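Local coordinates for protein putative glutaryl-CoA dehydrogenase (Thermus thermophilus, PDB 2EBA) that is a putative flavoenzyme of the acyl-CoA dehydrogenase family and holds flavin-adenine dinucleotide in an assembly of four chains, at residues A[21-26]-A[82-87]; A[241-246]-A[306-311]; A[255-260]-A[292-297]. All coordinates share one frame; numbering follows the deposited sequence.

Contact 1: residues A[21-26]-A[82-87]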
ATOM      1  N   ALA A  21      -0.000  30.731 -21.964  1.00 20.03           N
ATOM      2  CA  ALA A  21       0.118  30.635 -23.416  1.00 18.66           C
ATOM      3  C   ALA A  21       0.307  29.192 -23.862  1.00 18.15           C
ATOM      4  O   ALA A  21      -0.262  28.777 -24.886  1.00 16.02           O
ATOM      5  CB  ALA A  21       1.313  31.450 -23.868  1.00 18.17           C
ATOM      6  N   ALA A  22       1.119  28.431 -23.127  1.00 18.08           N
ATOM      7  CA  ALA A  22       1.419  27.059 -23.478  1.00 17.80           C
ATOM      8  C   ALA A  22       0.074  26.303 -23.542  1.00 17.34           C
ATOM      9  O   ALA A  22      -0.181  25.567 -24.505  1.00 16.56           O
ATOM     10  CB  ALA A  22       2.283  26.429 -22.414  1.00 15.30           C
ATOM     11  N   ARG A  23      -0.797  26.467 -22.533  1.00 17.22           N
ATOM     12  CA  ARG A  23      -2.090  25.776 -22.484  1.00 16.53           C
ATOM     13  C   ARG A  23      -2.959  26.306 -23.653  1.00 16.47           C
ATOM     14  O   ARG A  23      -3.659  25.506 -24.279  1.00 13.41           O
ATOM     15  CB  ARG A  23      -2.780  26.063 -21.122  1.00 16.52           C
ATOM     16  CG  ARG A  23      -4.200  25.495 -21.036  1.00 15.80           C
ATOM     17  CD  ARG A  23      -4.788  25.260 -19.617  1.00 15.74           C
ATOM     18  NE  ARG A  23      -3.861  24.595 -18.702  1.00 15.22           N
ATOM     19  CZ  ARG A  23      -4.175  24.151 -17.480  1.00 13.71           C
ATOM     20  NH1 ARG A  23      -5.415  24.285 -17.006  1.00 13.14           N
ATOM     21  NH2 ARG A  23      -3.241  23.597 -16.716  1.00 12.26           N
ATOM     22  N   ARG A  24      -2.940  27.596 -23.985  1.00 17.66           N
ATOM     23  CA  ARG A  24      -3.769  28.063 -25.108  1.00 20.52           C
ATOM     24  C   ARG A  24      -3.313  27.393 -26.410  1.00 19.52           C
ATOM     25  O   ARG A  24      -4.122  26.882 -27.165  1.00 18.76           O
ATOM     26  CB  ARG A  24      -3.667  29.580 -25.311  1.00 23.80           C
ATOM     27  CG  ARG A  24      -4.705  30.300 -24.487  1.00 28.34           C
ATOM     28  CD  ARG A  24      -4.841  31.740 -24.920  1.00 31.68           C
ATOM     29  NE  ARG A  24      -4.328  32.633 -23.886  1.00 35.13           N
ATOM     30  CZ  ARG A  24      -3.148  33.239 -23.932  1.00 35.64           C
ATOM     31  NH1 ARG A  24      -2.354  33.046 -24.984  1.00 36.66           N
ATOM     32  NH2 ARG A  24      -2.747  33.997 -22.920  1.00 34.79           N
ATOM     33  N   PHE A  25      -2.009  27.395 -26.674  1.00 18.57           N
ATOM     34  CA  PHE A  25      -1.515  26.766 -27.888  1.00 18.22           C
ATOM     35  C   PHE A  25      -1.874  25.292 -27.963  1.00 17.87           C
ATOM     36  O   PHE A  25      -2.532  24.875 -28.909  1.00 17.31           O
ATOM     37  CB  PHE A  25      -0.021  26.996 -27.976  1.00 17.40           C
ATOM     38  CG  PHE A  25       0.709  25.953 -28.716  1.00 18.76           C
ATOM     39  CD1 PHE A  25       0.432  25.702 -30.064  1.00 18.58           C
ATOM     40  CD2 PHE A  25       1.671  25.196 -28.072  1.00 19.02           C
ATOM     41  CE1 PHE A  25       1.112  24.684 -30.753  1.00 18.21           C
ATOM     42  CE2 PHE A  25       2.357  24.192 -28.753  1.00 19.54           C
ATOM     43  CZ  PHE A  25       2.068  23.936 -30.100  1.00 19.15           C
ATOM     44  N   LEU A  26      -1.498  24.534 -26.943  1.00 17.50           N
ATOM     45  CA  LEU A  26      -1.760  23.100 -26.926  1.00 18.33           C
ATOM     46  C   LEU A  26      -3.194  22.659 -26.966  1.00 19.39           C
ATOM     47  O   LEU A  26      -3.522  21.554 -27.432  1.00 19.30           O
ATOM     48  CB  LEU A  26      -1.151  22.498 -25.688  1.00 17.60           C
ATOM     49  CG  LEU A  26       0.341  22.530 -25.773  1.00 17.52           C
ATOM     50  CD1 LEU A  26       0.852  22.399 -24.357  1.00 16.43           C
ATOM     51  CD2 LEU A  26       0.822  21.408 -26.682  1.00 17.66           C
ATOM     52  N   LEU A  82       2.663  20.499 -21.416  1.00 15.19           N
ATOM     53  CA  LEU A  82       2.881  19.528 -22.477  1.00 15.00           C
ATOM     54  C   LEU A  82       2.357  18.148 -22.050  1.00 15.30           C
ATOM     55  O   LEU A  82       1.511  17.559 -22.728  1.00 15.14           O
ATOM     56  CB  LEU A  82       4.375  19.441 -22.804  1.00 14.72           C
ATOM     57  CG  LEU A  82       4.974  20.497 -23.737  1.00 14.67           C
ATOM     58  CD1 LEU A  82       6.476  20.452 -23.642  1.00 14.42           C
ATOM     59  CD2 LEU A  82       4.530  20.238 -25.163  1.00 14.40           C
ATOM     60  N   GLU A  83       2.851  17.654 -20.915  1.00 14.33           N
ATOM     61  CA  GLU A  83       2.482  16.341 -20.388  1.00 13.46           C
ATOM     62  C   GLU A  83       1.004  16.238 -20.093  1.00 13.67           C
ATOM     63  O   GLU A  83       0.391  15.187 -20.259  1.00 11.59           O
ATOM     64  CB  GLU A  83       3.259  16.054 -19.109  1.00 13.93           C
ATOM     65  CG  GLU A  83       3.242  14.597 -18.694  1.00 13.88           C
ATOM     66  CD  GLU A  83       4.634  14.009 -18.630  1.00 13.76           C
ATOM     67  OE1 GLU A  83       5.564  14.758 -18.251  1.00 13.42           O
ATOM     68  OE2 GLU A  83       4.794  12.809 -18.944  1.00 11.85           O
ATOM     69  N   ARG A  84       0.407  17.337 -19.657  1.00 13.51           N
ATOM     70  CA  ARG A  84      -1.007  17.366 -19.346  1.00 13.67           C
ATOM     71  C   ARG A  84      -1.811  16.955 -20.599  1.00 13.97           C
ATOM     72  O   ARG A  84      -2.942  16.460 -20.511  1.00 11.92           O
ATOM     73  CB  ARG A  84      -1.378  18.756 -18.926  1.00 14.09           C
ATOM     74  CG  ARG A  84      -2.823  18.992 -18.618  1.00 15.49           C
ATOM     75  CD  ARG A  84      -2.891  20.443 -18.193  1.00 14.97           C
ATOM     76  NE  ARG A  84      -4.221  21.033 -18.254  1.00 17.72           N
ATOM     77  CZ  ARG A  84      -4.878  21.325 -19.383  1.00 18.67           C
ATOM     78  NH1 ARG A  84      -4.338  21.076 -20.582  1.00 21.73           N
ATOM     79  NH2 ARG A  84      -6.080  21.895 -19.320  1.00 19.46           N
ATOM     80  N   VAL A  85      -1.223  17.191 -21.765  1.00 13.14           N
ATOM     81  CA  VAL A  85      -1.895  16.800 -22.994  1.00 13.51           C
ATOM     82  C   VAL A  85      -1.489  15.346 -23.244  1.00 13.28           C
ATOM     83  O   VAL A  85      -2.340  14.463 -23.312  1.00 12.19           O
ATOM     84  CB  VAL A  85      -1.455  17.662 -24.180  1.00 13.24           C
ATOM     85  CG1 VAL A  85      -2.132  17.168 -25.430  1.00 12.48           C
ATOM     86  CG2 VAL A  85      -1.807  19.120 -23.929  1.00 13.45           C
ATOM     87  N   ASP A  86      -0.181  15.116 -23.376  1.00 13.79           N
ATOM     88  CA  ASP A  86       0.364  13.783 -23.603  1.00 13.96           C
ATOM     89  C   ASP A  86       1.866  13.750 -23.313  1.00 13.88           C
ATOM     90  O   ASP A  86       2.594  14.658 -23.711  1.00 14.50           O
ATOM     91  CB  ASP A  86       0.127  13.351 -25.042  1.00 14.29           C
ATOM     92  CG  ASP A  86       0.485  11.893 -25.275  1.00 14.02           C
ATOM     93  OD1 ASP A  86      -0.355  11.013 -24.976  1.00 14.71           O
ATOM     94  OD2 ASP A  86       1.617  11.628 -25.735  1.00 12.35           O
ATOM     95  N   SER A  87       2.319  12.697 -22.626  1.00 12.29           N
ATOM     96  CA  SER A  87       3.731  12.533 -22.271  1.00 11.52           C
ATOM     97  C   SER A  87       4.640  12.491 -23.511  1.00 11.57           C
ATOM     98  O   SER A  87       5.817  12.839 -23.439  1.00 11.36           O
ATOM     99  CB  SER A  87       3.941  11.242 -21.454  1.00 10.57           C
ATOM    100  OG  SER A  87       3.143  11.195 -20.281  1.00 12.71           O
TER

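Contact 2: residues A[241-246]-A[306-311]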
ATOM      1  N   LEU A 241      20.611  13.519 -17.869  1.00 15.00           N
ATOM      2  CA  LEU A 241      19.421  12.908 -17.321  1.00 15.76           C
ATOM      3  C   LEU A 241      18.871  13.768 -16.176  1.00 14.38           C
ATOM      4  O   LEU A 241      17.663  13.975 -16.086  1.00 13.83           O
ATOM      5  CB  LEU A 241      19.722  11.494 -16.832  1.00 17.13           C
ATOM      6  CG  LEU A 241      20.173  10.490 -17.893  1.00 18.55           C
ATOM      7  CD1 LEU A 241      20.376   9.128 -17.228  1.00 18.87           C
ATOM      8  CD2 LEU A 241      19.139  10.389 -19.005  1.00 16.78           C
ATOM      9  N   THR A 242      19.753  14.282 -15.311  1.00 14.22           N
ATOM     10  CA  THR A 242      19.308  15.132 -14.200  1.00 12.31           C
ATOM     11  C   THR A 242      18.496  16.291 -14.721  1.00 11.19           C
ATOM     12  O   THR A 242      17.472  16.603 -14.135  1.00  8.07           O
ATOM     13  CB  THR A 242      20.470  15.706 -13.391  1.00 14.99           C
ATOM     14  OG1 THR A 242      21.236  14.635 -12.830  1.00 16.96           O
ATOM     15  CG2 THR A 242      19.940  16.582 -12.249  1.00 13.71           C
ATOM     16  N   GLN A 243      18.958  16.920 -15.811  1.00 10.85           N
ATOM     17  CA  GLN A 243      18.248  18.040 -16.436  1.00 11.70           C
ATOM     18  C   GLN A 243      16.879  17.549 -16.896  1.00 12.75           C
ATOM     19  O   GLN A 243      15.850  18.153 -16.584  1.00 11.87           O
ATOM     20  CB  GLN A 243      19.002  18.558 -17.664  1.00 12.86           C
ATOM     21  CG  GLN A 243      20.353  19.121 -17.385  1.00 13.31           C
ATOM     22  CD  GLN A 243      20.267  20.439 -16.703  1.00 13.66           C
ATOM     23  OE1 GLN A 243      19.494  21.301 -17.112  1.00 14.86           O
ATOM     24  NE2 GLN A 243      21.066  20.621 -15.658  1.00 13.59           N
ATOM     25  N   ALA A 244      16.889  16.452 -17.652  1.00 12.99           N
ATOM     26  CA  ALA A 244      15.664  15.860 -18.173  1.00 12.71           C
ATOM     27  C   ALA A 244      14.715  15.455 -17.047  1.00 11.94           C
ATOM     28  O   ALA A 244      13.511  15.704 -17.102  1.00 12.56           O
ATOM     29  CB  ALA A 244      15.998  14.650 -19.048  1.00 12.53           C
ATOM     30  N   ARG A 245      15.257  14.833 -16.015  1.00 10.69           N
ATOM     31  CA  ARG A 245      14.425  14.415 -14.907  1.00 10.41           C
ATOM     32  C   ARG A 245      13.705  15.590 -14.264  1.00 10.27           C
ATOM     33  O   ARG A 245      12.592  15.441 -13.767  1.00  7.45           O
ATOM     34  CB  ARG A 245      15.274  13.673 -13.876  1.00 10.27           C
ATOM     35  CG  ARG A 245      15.668  12.276 -14.325  1.00  9.68           C
ATOM     36  CD  ARG A 245      16.736  11.702 -13.436  1.00  8.42           C
ATOM     37  NE  ARG A 245      17.241  10.431 -13.946  1.00 10.35           N
ATOM     38  CZ  ARG A 245      18.424   9.915 -13.616  1.00 10.14           C
ATOM     39  NH1 ARG A 245      19.230  10.565 -12.781  1.00 10.36           N
ATOM     40  NH2 ARG A 245      18.797   8.744 -14.109  1.00  8.54           N
ATOM     41  N   PHE A 246      14.336  16.760 -14.286  1.00 10.42           N
ATOM     42  CA  PHE A 246      13.746  17.960 -13.695  1.00 12.86           C
ATOM     43  C   PHE A 246      12.416  18.331 -14.358  1.00 12.39           C
ATOM     44  O   PHE A 246      11.422  18.571 -13.677  1.00 12.34           O
ATOM     45  CB  PHE A 246      14.712  19.149 -13.811  1.00 12.37           C
ATOM     46  CG  PHE A 246      14.075  20.477 -13.503  1.00 10.14           C
ATOM     47  CD1 PHE A 246      13.858  20.868 -12.188  1.00  9.63           C
ATOM     48  CD2 PHE A 246      13.658  21.319 -14.534  1.00  9.42           C
ATOM     49  CE1 PHE A 246      13.235  22.079 -11.900  1.00  8.72           C
ATOM     50  CE2 PHE A 246      13.030  22.530 -14.263  1.00  8.64           C
ATOM     51  CZ  PHE A 246      12.816  22.914 -12.944  1.00  9.31           C
ATOM     52  N   ARG A 306      13.774  26.495  -8.091  1.00 15.59           N
ATOM     53  CA  ARG A 306      14.514  27.605  -7.507  1.00 17.01           C
ATOM     54  C   ARG A 306      15.943  27.179  -7.202  1.00 16.09           C
ATOM     55  O   ARG A 306      16.883  27.883  -7.552  1.00 15.16           O
ATOM     56  CB  ARG A 306      13.816  28.120  -6.242  1.00 16.98           C
ATOM     57  CG  ARG A 306      12.400  28.655  -6.489  1.00 16.44           C
ATOM     58  CD  ARG A 306      12.342  29.734  -7.580  1.00 16.31           C
ATOM     59  NE  ARG A 306      10.998  30.297  -7.731  1.00 18.52           N
ATOM     60  CZ  ARG A 306      10.526  30.851  -8.849  1.00 19.54           C
ATOM     61  NH1 ARG A 306      11.284  30.924  -9.934  1.00 21.47           N
ATOM     62  NH2 ARG A 306       9.287  31.321  -8.891  1.00 21.33           N
ATOM     63  N   LEU A 307      16.110  26.026  -6.564  1.00 15.93           N
ATOM     64  CA  LEU A 307      17.450  25.539  -6.264  1.00 15.89           C
ATOM     65  C   LEU A 307      18.266  25.456  -7.557  1.00 15.51           C
ATOM     66  O   LEU A 307      19.451  25.784  -7.586  1.00 13.07           O
ATOM     67  CB  LEU A 307      17.388  24.153  -5.608  1.00 14.36           C
ATOM     68  CG  LEU A 307      16.982  24.049  -4.140  1.00 15.35           C
ATOM     69  CD1 LEU A 307      16.777  22.584  -3.770  1.00 16.42           C
ATOM     70  CD2 LEU A 307      18.054  24.681  -3.271  1.00 13.43           C
ATOM     71  N   LYS A 308      17.614  25.028  -8.632  1.00 15.93           N
ATOM     72  CA  LYS A 308      18.284  24.869  -9.906  1.00 17.25           C
ATOM     73  C   LYS A 308      18.868  26.172 -10.446  1.00 18.02           C
ATOM     74  O   LYS A 308      20.024  26.211 -10.862  1.00 17.59           O
ATOM     75  CB  LYS A 308      17.329  24.262 -10.922  1.00 16.74           C
ATOM     76  CG  LYS A 308      18.038  23.804 -12.164  1.00 17.31           C
ATOM     77  CD  LYS A 308      17.092  23.246 -13.202  1.00 19.03           C
ATOM     78  CE  LYS A 308      17.855  22.926 -14.476  1.00 20.06           C
ATOM     79  NZ  LYS A 308      16.962  22.529 -15.587  1.00 22.64           N
ATOM     80  N   ASP A 309      18.080  27.238 -10.431  1.00 18.52           N
ATOM     81  CA  ASP A 309      18.562  28.508 -10.927  1.00 20.31           C
ATOM     82  C   ASP A 309      19.601  29.152 -10.027  1.00 21.04           C
ATOM     83  O   ASP A 309      20.393  29.964 -10.497  1.00 20.70           O
ATOM     84  CB  ASP A 309      17.408  29.476 -11.153  1.00 21.17           C
ATOM     85  CG  ASP A 309      16.576  29.103 -12.360  1.00 22.70           C
ATOM     86  OD1 ASP A 309      17.177  28.622 -13.335  1.00 20.41           O
ATOM     87  OD2 ASP A 309      15.337  29.287 -12.345  1.00 24.91           O
ATOM     88  N   GLU A 310      19.614  28.802  -8.745  1.00 20.87           N
ATOM     89  CA  GLU A 310      20.604  29.380  -7.838  1.00 22.16           C
ATOM     90  C   GLU A 310      21.854  28.498  -7.738  1.00 22.19           C
ATOM     91  O   GLU A 310      22.741  28.725  -6.911  1.00 20.73           O
ATOM     92  CB  GLU A 310      19.984  29.660  -6.453  1.00 22.20           C
ATOM     93  CG  GLU A 310      19.349  28.489  -5.726  1.00 22.16           C
ATOM     94  CD  GLU A 310      18.264  28.924  -4.736  1.00 21.58           C
ATOM     95  OE1 GLU A 310      18.149  28.283  -3.672  1.00 22.32           O
ATOM     96  OE2 GLU A 310      17.517  29.884  -5.026  1.00 18.44           O
ATOM     97  N   GLY A 311      21.911  27.501  -8.621  1.00 22.54           N
ATOM     98  CA  GLY A 311      23.043  26.593  -8.684  1.00 22.42           C
ATOM     99  C   GLY A 311      23.232  25.665  -7.511  1.00 21.84           C
ATOM    100  O   GLY A 311      24.349  25.204  -7.278  1.00 23.19           O
TER

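Contact 3: residues A[255-260]-A[292-297]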
ATOM      1  N   ALA A 255      -0.000  15.701 -16.078  1.00 10.56           N
ATOM      2  CA  ALA A 255      -0.811  14.557 -16.488  1.00 11.20           C
ATOM      3  C   ALA A 255      -1.713  14.175 -15.306  1.00 11.77           C
ATOM      4  O   ALA A 255      -2.786  13.602 -15.487  1.00 10.64           O
ATOM      5  CB  ALA A 255       0.093  13.372 -16.879  1.00  7.85           C
ATOM      6  N   LEU A 256      -1.261  14.503 -14.097  1.00 11.61           N
ATOM      7  CA  LEU A 256      -2.022  14.211 -12.888  1.00 12.05           C
ATOM      8  C   LEU A 256      -3.232  15.134 -12.849  1.00 11.93           C
ATOM      9  O   LEU A 256      -4.323  14.714 -12.511  1.00 14.03           O
ATOM     10  CB  LEU A 256      -1.158  14.418 -11.640  1.00 12.43           C
ATOM     11  CG  LEU A 256      -1.591  13.663 -10.367  1.00 12.62           C
ATOM     12  CD1 LEU A 256      -0.562  13.825  -9.261  1.00 11.93           C
ATOM     13  CD2 LEU A 256      -2.924  14.178  -9.900  1.00 13.82           C
ATOM     14  N   GLU A 257      -3.042  16.402 -13.191  1.00 13.05           N
ATOM     15  CA  GLU A 257      -4.169  17.332 -13.231  1.00 11.69           C
ATOM     16  C   GLU A 257      -5.180  16.853 -14.293  1.00  9.93           C
ATOM     17  O   GLU A 257      -6.393  16.934 -14.106  1.00  7.32           O
ATOM     18  CB  GLU A 257      -3.686  18.750 -13.575  1.00 12.75           C
ATOM     19  CG  GLU A 257      -4.797  19.668 -14.092  1.00 13.12           C
ATOM     20  CD  GLU A 257      -4.331  21.074 -14.398  1.00 14.34           C
ATOM     21  OE1 GLU A 257      -5.004  21.748 -15.199  1.00 17.49           O
ATOM     22  OE2 GLU A 257      -3.311  21.521 -13.834  1.00 14.91           O
ATOM     23  N   ALA A 258      -4.668  16.340 -15.404  1.00  8.76           N
ATOM     24  CA  ALA A 258      -5.531  15.868 -16.469  1.00 10.44           C
ATOM     25  C   ALA A 258      -6.439  14.714 -16.039  1.00 10.66           C
ATOM     26  O   ALA A 258      -7.646  14.771 -16.255  1.00 11.05           O
ATOM     27  CB  ALA A 258      -4.697  15.455 -17.672  1.00  8.74           C
ATOM     28  N   VAL A 259      -5.875  13.672 -15.435  1.00 11.10           N
ATOM     29  CA  VAL A 259      -6.691  12.527 -15.019  1.00 13.24           C
ATOM     30  C   VAL A 259      -7.567  12.840 -13.814  1.00 13.13           C
ATOM     31  O   VAL A 259      -8.662  12.297 -13.665  1.00 12.51           O
ATOM     32  CB  VAL A 259      -5.824  11.278 -14.688  1.00 12.57           C
ATOM     33  CG1 VAL A 259      -4.989  10.896 -15.893  1.00 12.08           C
ATOM     34  CG2 VAL A 259      -4.938  11.552 -13.477  1.00 14.71           C
ATOM     35  N   TYR A 260      -7.077  13.716 -12.946  1.00 15.35           N
ATOM     36  CA  TYR A 260      -7.821  14.098 -11.753  1.00 14.82           C
ATOM     37  C   TYR A 260      -9.049  14.887 -12.166  1.00 15.22           C
ATOM     38  O   TYR A 260     -10.173  14.571 -11.785  1.00 14.75           O
ATOM     39  CB  TYR A 260      -6.931  14.948 -10.851  1.00 15.49           C
ATOM     40  CG  TYR A 260      -7.669  15.731  -9.788  1.00 15.62           C
ATOM     41  CD1 TYR A 260      -8.051  15.141  -8.576  1.00 15.15           C
ATOM     42  CD2 TYR A 260      -7.962  17.081  -9.983  1.00 15.82           C
ATOM     43  CE1 TYR A 260      -8.708  15.889  -7.580  1.00 12.76           C
ATOM     44  CE2 TYR A 260      -8.613  17.834  -9.002  1.00 15.01           C
ATOM     45  CZ  TYR A 260      -8.979  17.239  -7.809  1.00 14.16           C
ATOM     46  OH  TYR A 260      -9.605  18.031  -6.868  1.00 14.06           O
ATOM     47  N   ALA A 292      -3.938  15.428  -2.938  1.00 14.79           N
ATOM     48  CA  ALA A 292      -2.823  15.494  -2.003  1.00 14.12           C
ATOM     49  C   ALA A 292      -1.517  15.304  -2.749  1.00 13.30           C
ATOM     50  O   ALA A 292      -0.581  16.081  -2.596  1.00 12.57           O
ATOM     51  CB  ALA A 292      -2.970  14.423  -0.918  1.00 13.64           C
ATOM     52  N   TRP A 293      -1.458  14.270  -3.575  1.00 13.95           N
ATOM     53  CA  TRP A 293      -0.244  13.999  -4.325  1.00 12.70           C
ATOM     54  C   TRP A 293       0.150  15.157  -5.234  1.00 11.87           C
ATOM     55  O   TRP A 293       1.311  15.525  -5.316  1.00  9.57           O
ATOM     56  CB  TRP A 293      -0.424  12.738  -5.151  1.00 12.29           C
ATOM     57  CG  TRP A 293      -0.439  11.499  -4.336  1.00 10.67           C
ATOM     58  CD1 TRP A 293       0.119  11.322  -3.112  1.00 10.07           C
ATOM     59  CD2 TRP A 293      -0.976  10.233  -4.722  1.00  9.32           C
ATOM     60  NE1 TRP A 293      -0.033  10.019  -2.706  1.00  8.05           N
ATOM     61  CE2 TRP A 293      -0.704   9.327  -3.678  1.00  8.70           C
ATOM     62  CE3 TRP A 293      -1.659   9.773  -5.854  1.00  8.69           C
ATOM     63  CZ2 TRP A 293      -1.094   7.982  -3.729  1.00  9.38           C
ATOM     64  CZ3 TRP A 293      -2.047   8.439  -5.909  1.00 10.11           C
ATOM     65  CH2 TRP A 293      -1.764   7.558  -4.851  1.00  7.67           C
ATOM     66  N   HIS A 294      -0.829  15.722  -5.919  1.00 11.48           N
ATOM     67  CA  HIS A 294      -0.572  16.828  -6.815  1.00 10.70           C
ATOM     68  C   HIS A 294       0.026  18.021  -6.094  1.00 11.61           C
ATOM     69  O   HIS A 294       0.945  18.648  -6.595  1.00 10.96           O
ATOM     70  CB  HIS A 294      -1.855  17.232  -7.529  1.00  9.62           C
ATOM     71  CG  HIS A 294      -1.657  18.299  -8.557  1.00 11.20           C
ATOM     72  ND1 HIS A 294      -1.697  19.644  -8.253  1.00  9.85           N
ATOM     73  CD2 HIS A 294      -1.404  18.220  -9.886  1.00  9.64           C
ATOM     74  CE1 HIS A 294      -1.480  20.344  -9.352  1.00 10.31           C
ATOM     75  NE2 HIS A 294      -1.298  19.507 -10.355  1.00  7.35           N
ATOM     76  N   THR A 295      -0.497  18.331  -4.913  1.00 13.23           N
ATOM     77  CA  THR A 295      -0.008  19.451  -4.119  1.00 13.42           C
ATOM     78  C   THR A 295       1.429  19.192  -3.677  1.00 13.63           C
ATOM     79  O   THR A 295       2.269  20.084  -3.728  1.00 13.48           O
ATOM     80  CB  THR A 295      -0.907  19.656  -2.881  1.00 14.50           C
ATOM     81  OG1 THR A 295      -2.254  19.895  -3.317  1.00 15.28           O
ATOM     82  CG2 THR A 295      -0.427  20.822  -2.047  1.00 13.00           C
ATOM     83  N   GLU A 296       1.700  17.967  -3.240  1.00 13.23           N
ATOM     84  CA  GLU A 296       3.028  17.573  -2.801  1.00 12.37           C
ATOM     85  C   GLU A 296       3.994  17.662  -3.975  1.00 11.06           C
ATOM     86  O   GLU A 296       5.107  18.151  -3.846  1.00 10.46           O
ATOM     87  CB  GLU A 296       2.991  16.141  -2.265  1.00 13.09           C
ATOM     88  CG  GLU A 296       2.292  16.019  -0.927  1.00 13.20           C
ATOM     89  CD  GLU A 296       2.094  14.584  -0.488  1.00 13.12           C
ATOM     90  OE1 GLU A 296       1.771  14.375   0.700  1.00 12.29           O
ATOM     91  OE2 GLU A 296       2.242  13.671  -1.325  1.00 13.35           O
ATOM     92  N   GLY A 297       3.543  17.200  -5.130  1.00 10.32           N
ATOM     93  CA  GLY A 297       4.382  17.225  -6.310  1.00  8.89           C
ATOM     94  C   GLY A 297       4.763  18.605  -6.790  1.00  7.43           C
ATOM     95  O   GLY A 297       5.909  18.830  -7.124  1.00  4.19           O
TER

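Contact 1: residues A[21-26]-A[82-87]
Arg-23 and Arg-84 stack their guanidinium groups at one side of a buried helix-helix contact, beside an apolar patch built from Leu-26, Leu-82 and Val-85. Helix 13-29 supplies the first partner of the stack and helix 72-85 the second. The two flat groups lie face on face, centres 3.5 Å apart and planes inclined by 25°, with Arg-84 NE above the middle of the Arg-23 group. Arg-84 runs straight out from CG to NE, whereas Arg-23 is bent about its CG-CD bond (chi3 -46°), which folds its flat end over that of its partner; the two side chains cross nearly perpendicularly. Arg-23 NH2 and Arg-84 NE, both donors, come within 3.1 Å of each other without bonding. The closeness is probably made tolerable by nearby acids: Arg-23 NH2 is salt-bridged to Glu-81 and Glu-257, and Glu-257 also receives Arg-84 NE, so that negative charge would offset much of the paired positive charge. Both helices belong to the helical N-terminal domain of the acyl-CoA dehydrogenase fold, and Glu-257 comes from the C-terminal domain, so the stacked pair sits where the two regions meet. On the apolar side Leu-26 points at the other helix. Leu-26 CB rests 3.9 Å from Val-85 CG2. Leu-26 CD1 reaches the backbone at Leu-82 N, also at 3.9 Å, and Leu-26 CD2 lies 4.2 Å from Leu-82 CD2. Val-85 also packs on Leu-31, and Leu-82 on Phe-51.

Contact 2: residues A[241-246]-A[306-311]
Lys-308 NZ donates to Gln-243 OE1 over 3.2 Å, the one hydrogen bond that joins the two segments. Both residues lie on long helices of the C-terminal helical domain of the acyl-CoA dehydrogenase fold: Gln-243 near the start of helix 235-269 and Lys-308 at the very end of helix 281-309. The amine does not use a lone pair of the amide oxygen. It stands above the carbonyl plane, 46° out of it, with a C=O...N angle of 127°, a geometry that suggests a bond of modest strength. Gln-243 reaches this place by folding about its CB-CG bond (chi2 -73°); the two side chains cross at about a right angle, and Gln-243 OE1 comes to 3.5 Å from Lys-308 CE as well.

The lysine itself is fully stretched, and on its way it passes over the ring of Phe-246. Lys-308 CD lies 4.0 Å from the centroid of the Phe-246 ring, 4° off its normal, a CH-pi contact over the face. Phe-246 in turn meets Trp-250 edge-to-face and packs against Ser-72 and Tyr-75, so the ring under the lysine is itself packed by helix 72-85 and Trp-250. The lysine CD thus lies on the ring while NZ, still near the ring, reaches the amide oxygen of Gln-243, whose side chain is about 13 Å from a bound FAD.

Just beyond, the helix stops in a Schellman motif with Gly-311, of positive phi, as the C-prime residue: Lys-312 N bonds to Leu-307 O, and inside that link Gly-311 N bonds to Lys-308 O at 3.2 Å. Back at the ring, Lys-308 NZ lies 3.7 Å from Phe-246 CD2.

Contact 3: residues A[255-260]-A[292-297]
Apolar packing dominates where Leu-256 of helix 235-269 meets Trp-293 and His-294 of helix 281-309. The leucine points toward the facing helix, and both its methyl groups, Leu-256 CD1 and CD2, come to 4.0 Å from His-294 CB. Leu-256 CD1 also lies against the backbone, 3.9 Å from His-294 N, and touches Trp-293 CB at 4.3 Å. Beyond the methylene of Trp-293, the indole turns toward helix 315-340, where it packs on Lys-328, Gln-331 and Met-335.

The imidazole of His-294 provides the second kind of contact, between a flat polar group and aliphatic carbon. With CG opposite the backbone N (chi1 -175°), the ring is directed at helix 235-269 with its edge near Leu-256 CB, which is 4.2 Å from His-294 CD2. The same ring brings His-294 NE2 to 4.1 Å from Glu-257 CB, the methylene at the root of an extended acid chain.

Polar links run through a third residue. His-294 NE2 and Glu-257 OE2 stay 4.5 Å apart, too far to bond directly, yet both are hydrogen-bonded to the hydroxyl of Tyr-80, which couples the two helices to helix 72-85. Glu-257 OE2 also takes the backbone N of Leu-2, while Glu-257 OE1 serves Arg-23 and Arg-84 of contact 1.

The helices run nearly antiparallel, 161° between their directions, with segment axes 10.3 Å apart at closest approach. Glu-296 of helix 281-309 pairs with Lys-328 of its own chain and with Lys-328 of a second subunit. Such neighbouring antiparallel helices are typical of the C-terminal helical bundle of acyl-CoA dehydrogenases, which also contributes to subunit association.

Contact 1 closes within the N-terminal helical domain; the beta-rich middle domain follows along the chain, and then the C-terminal helices, where contact 3 is nested inside the loop closed by contact 2. Contacts 2 and 3 use the same two helices, 235-269 and 281-309, with centres 21 Å apart, and so mark two points along a single long pairing. Contact 1 lies 15 Å, centre to centre, from contact 3 and touches it through Glu-257 and through packing of Arg-84 O on Ala-258 and Glu-83 on Ala-255; contact 2 is farther off, its nearest atoms about 8 Å from contact 1. The N- and C-terminal helical regions, though distant in sequence, therefore pack directly together.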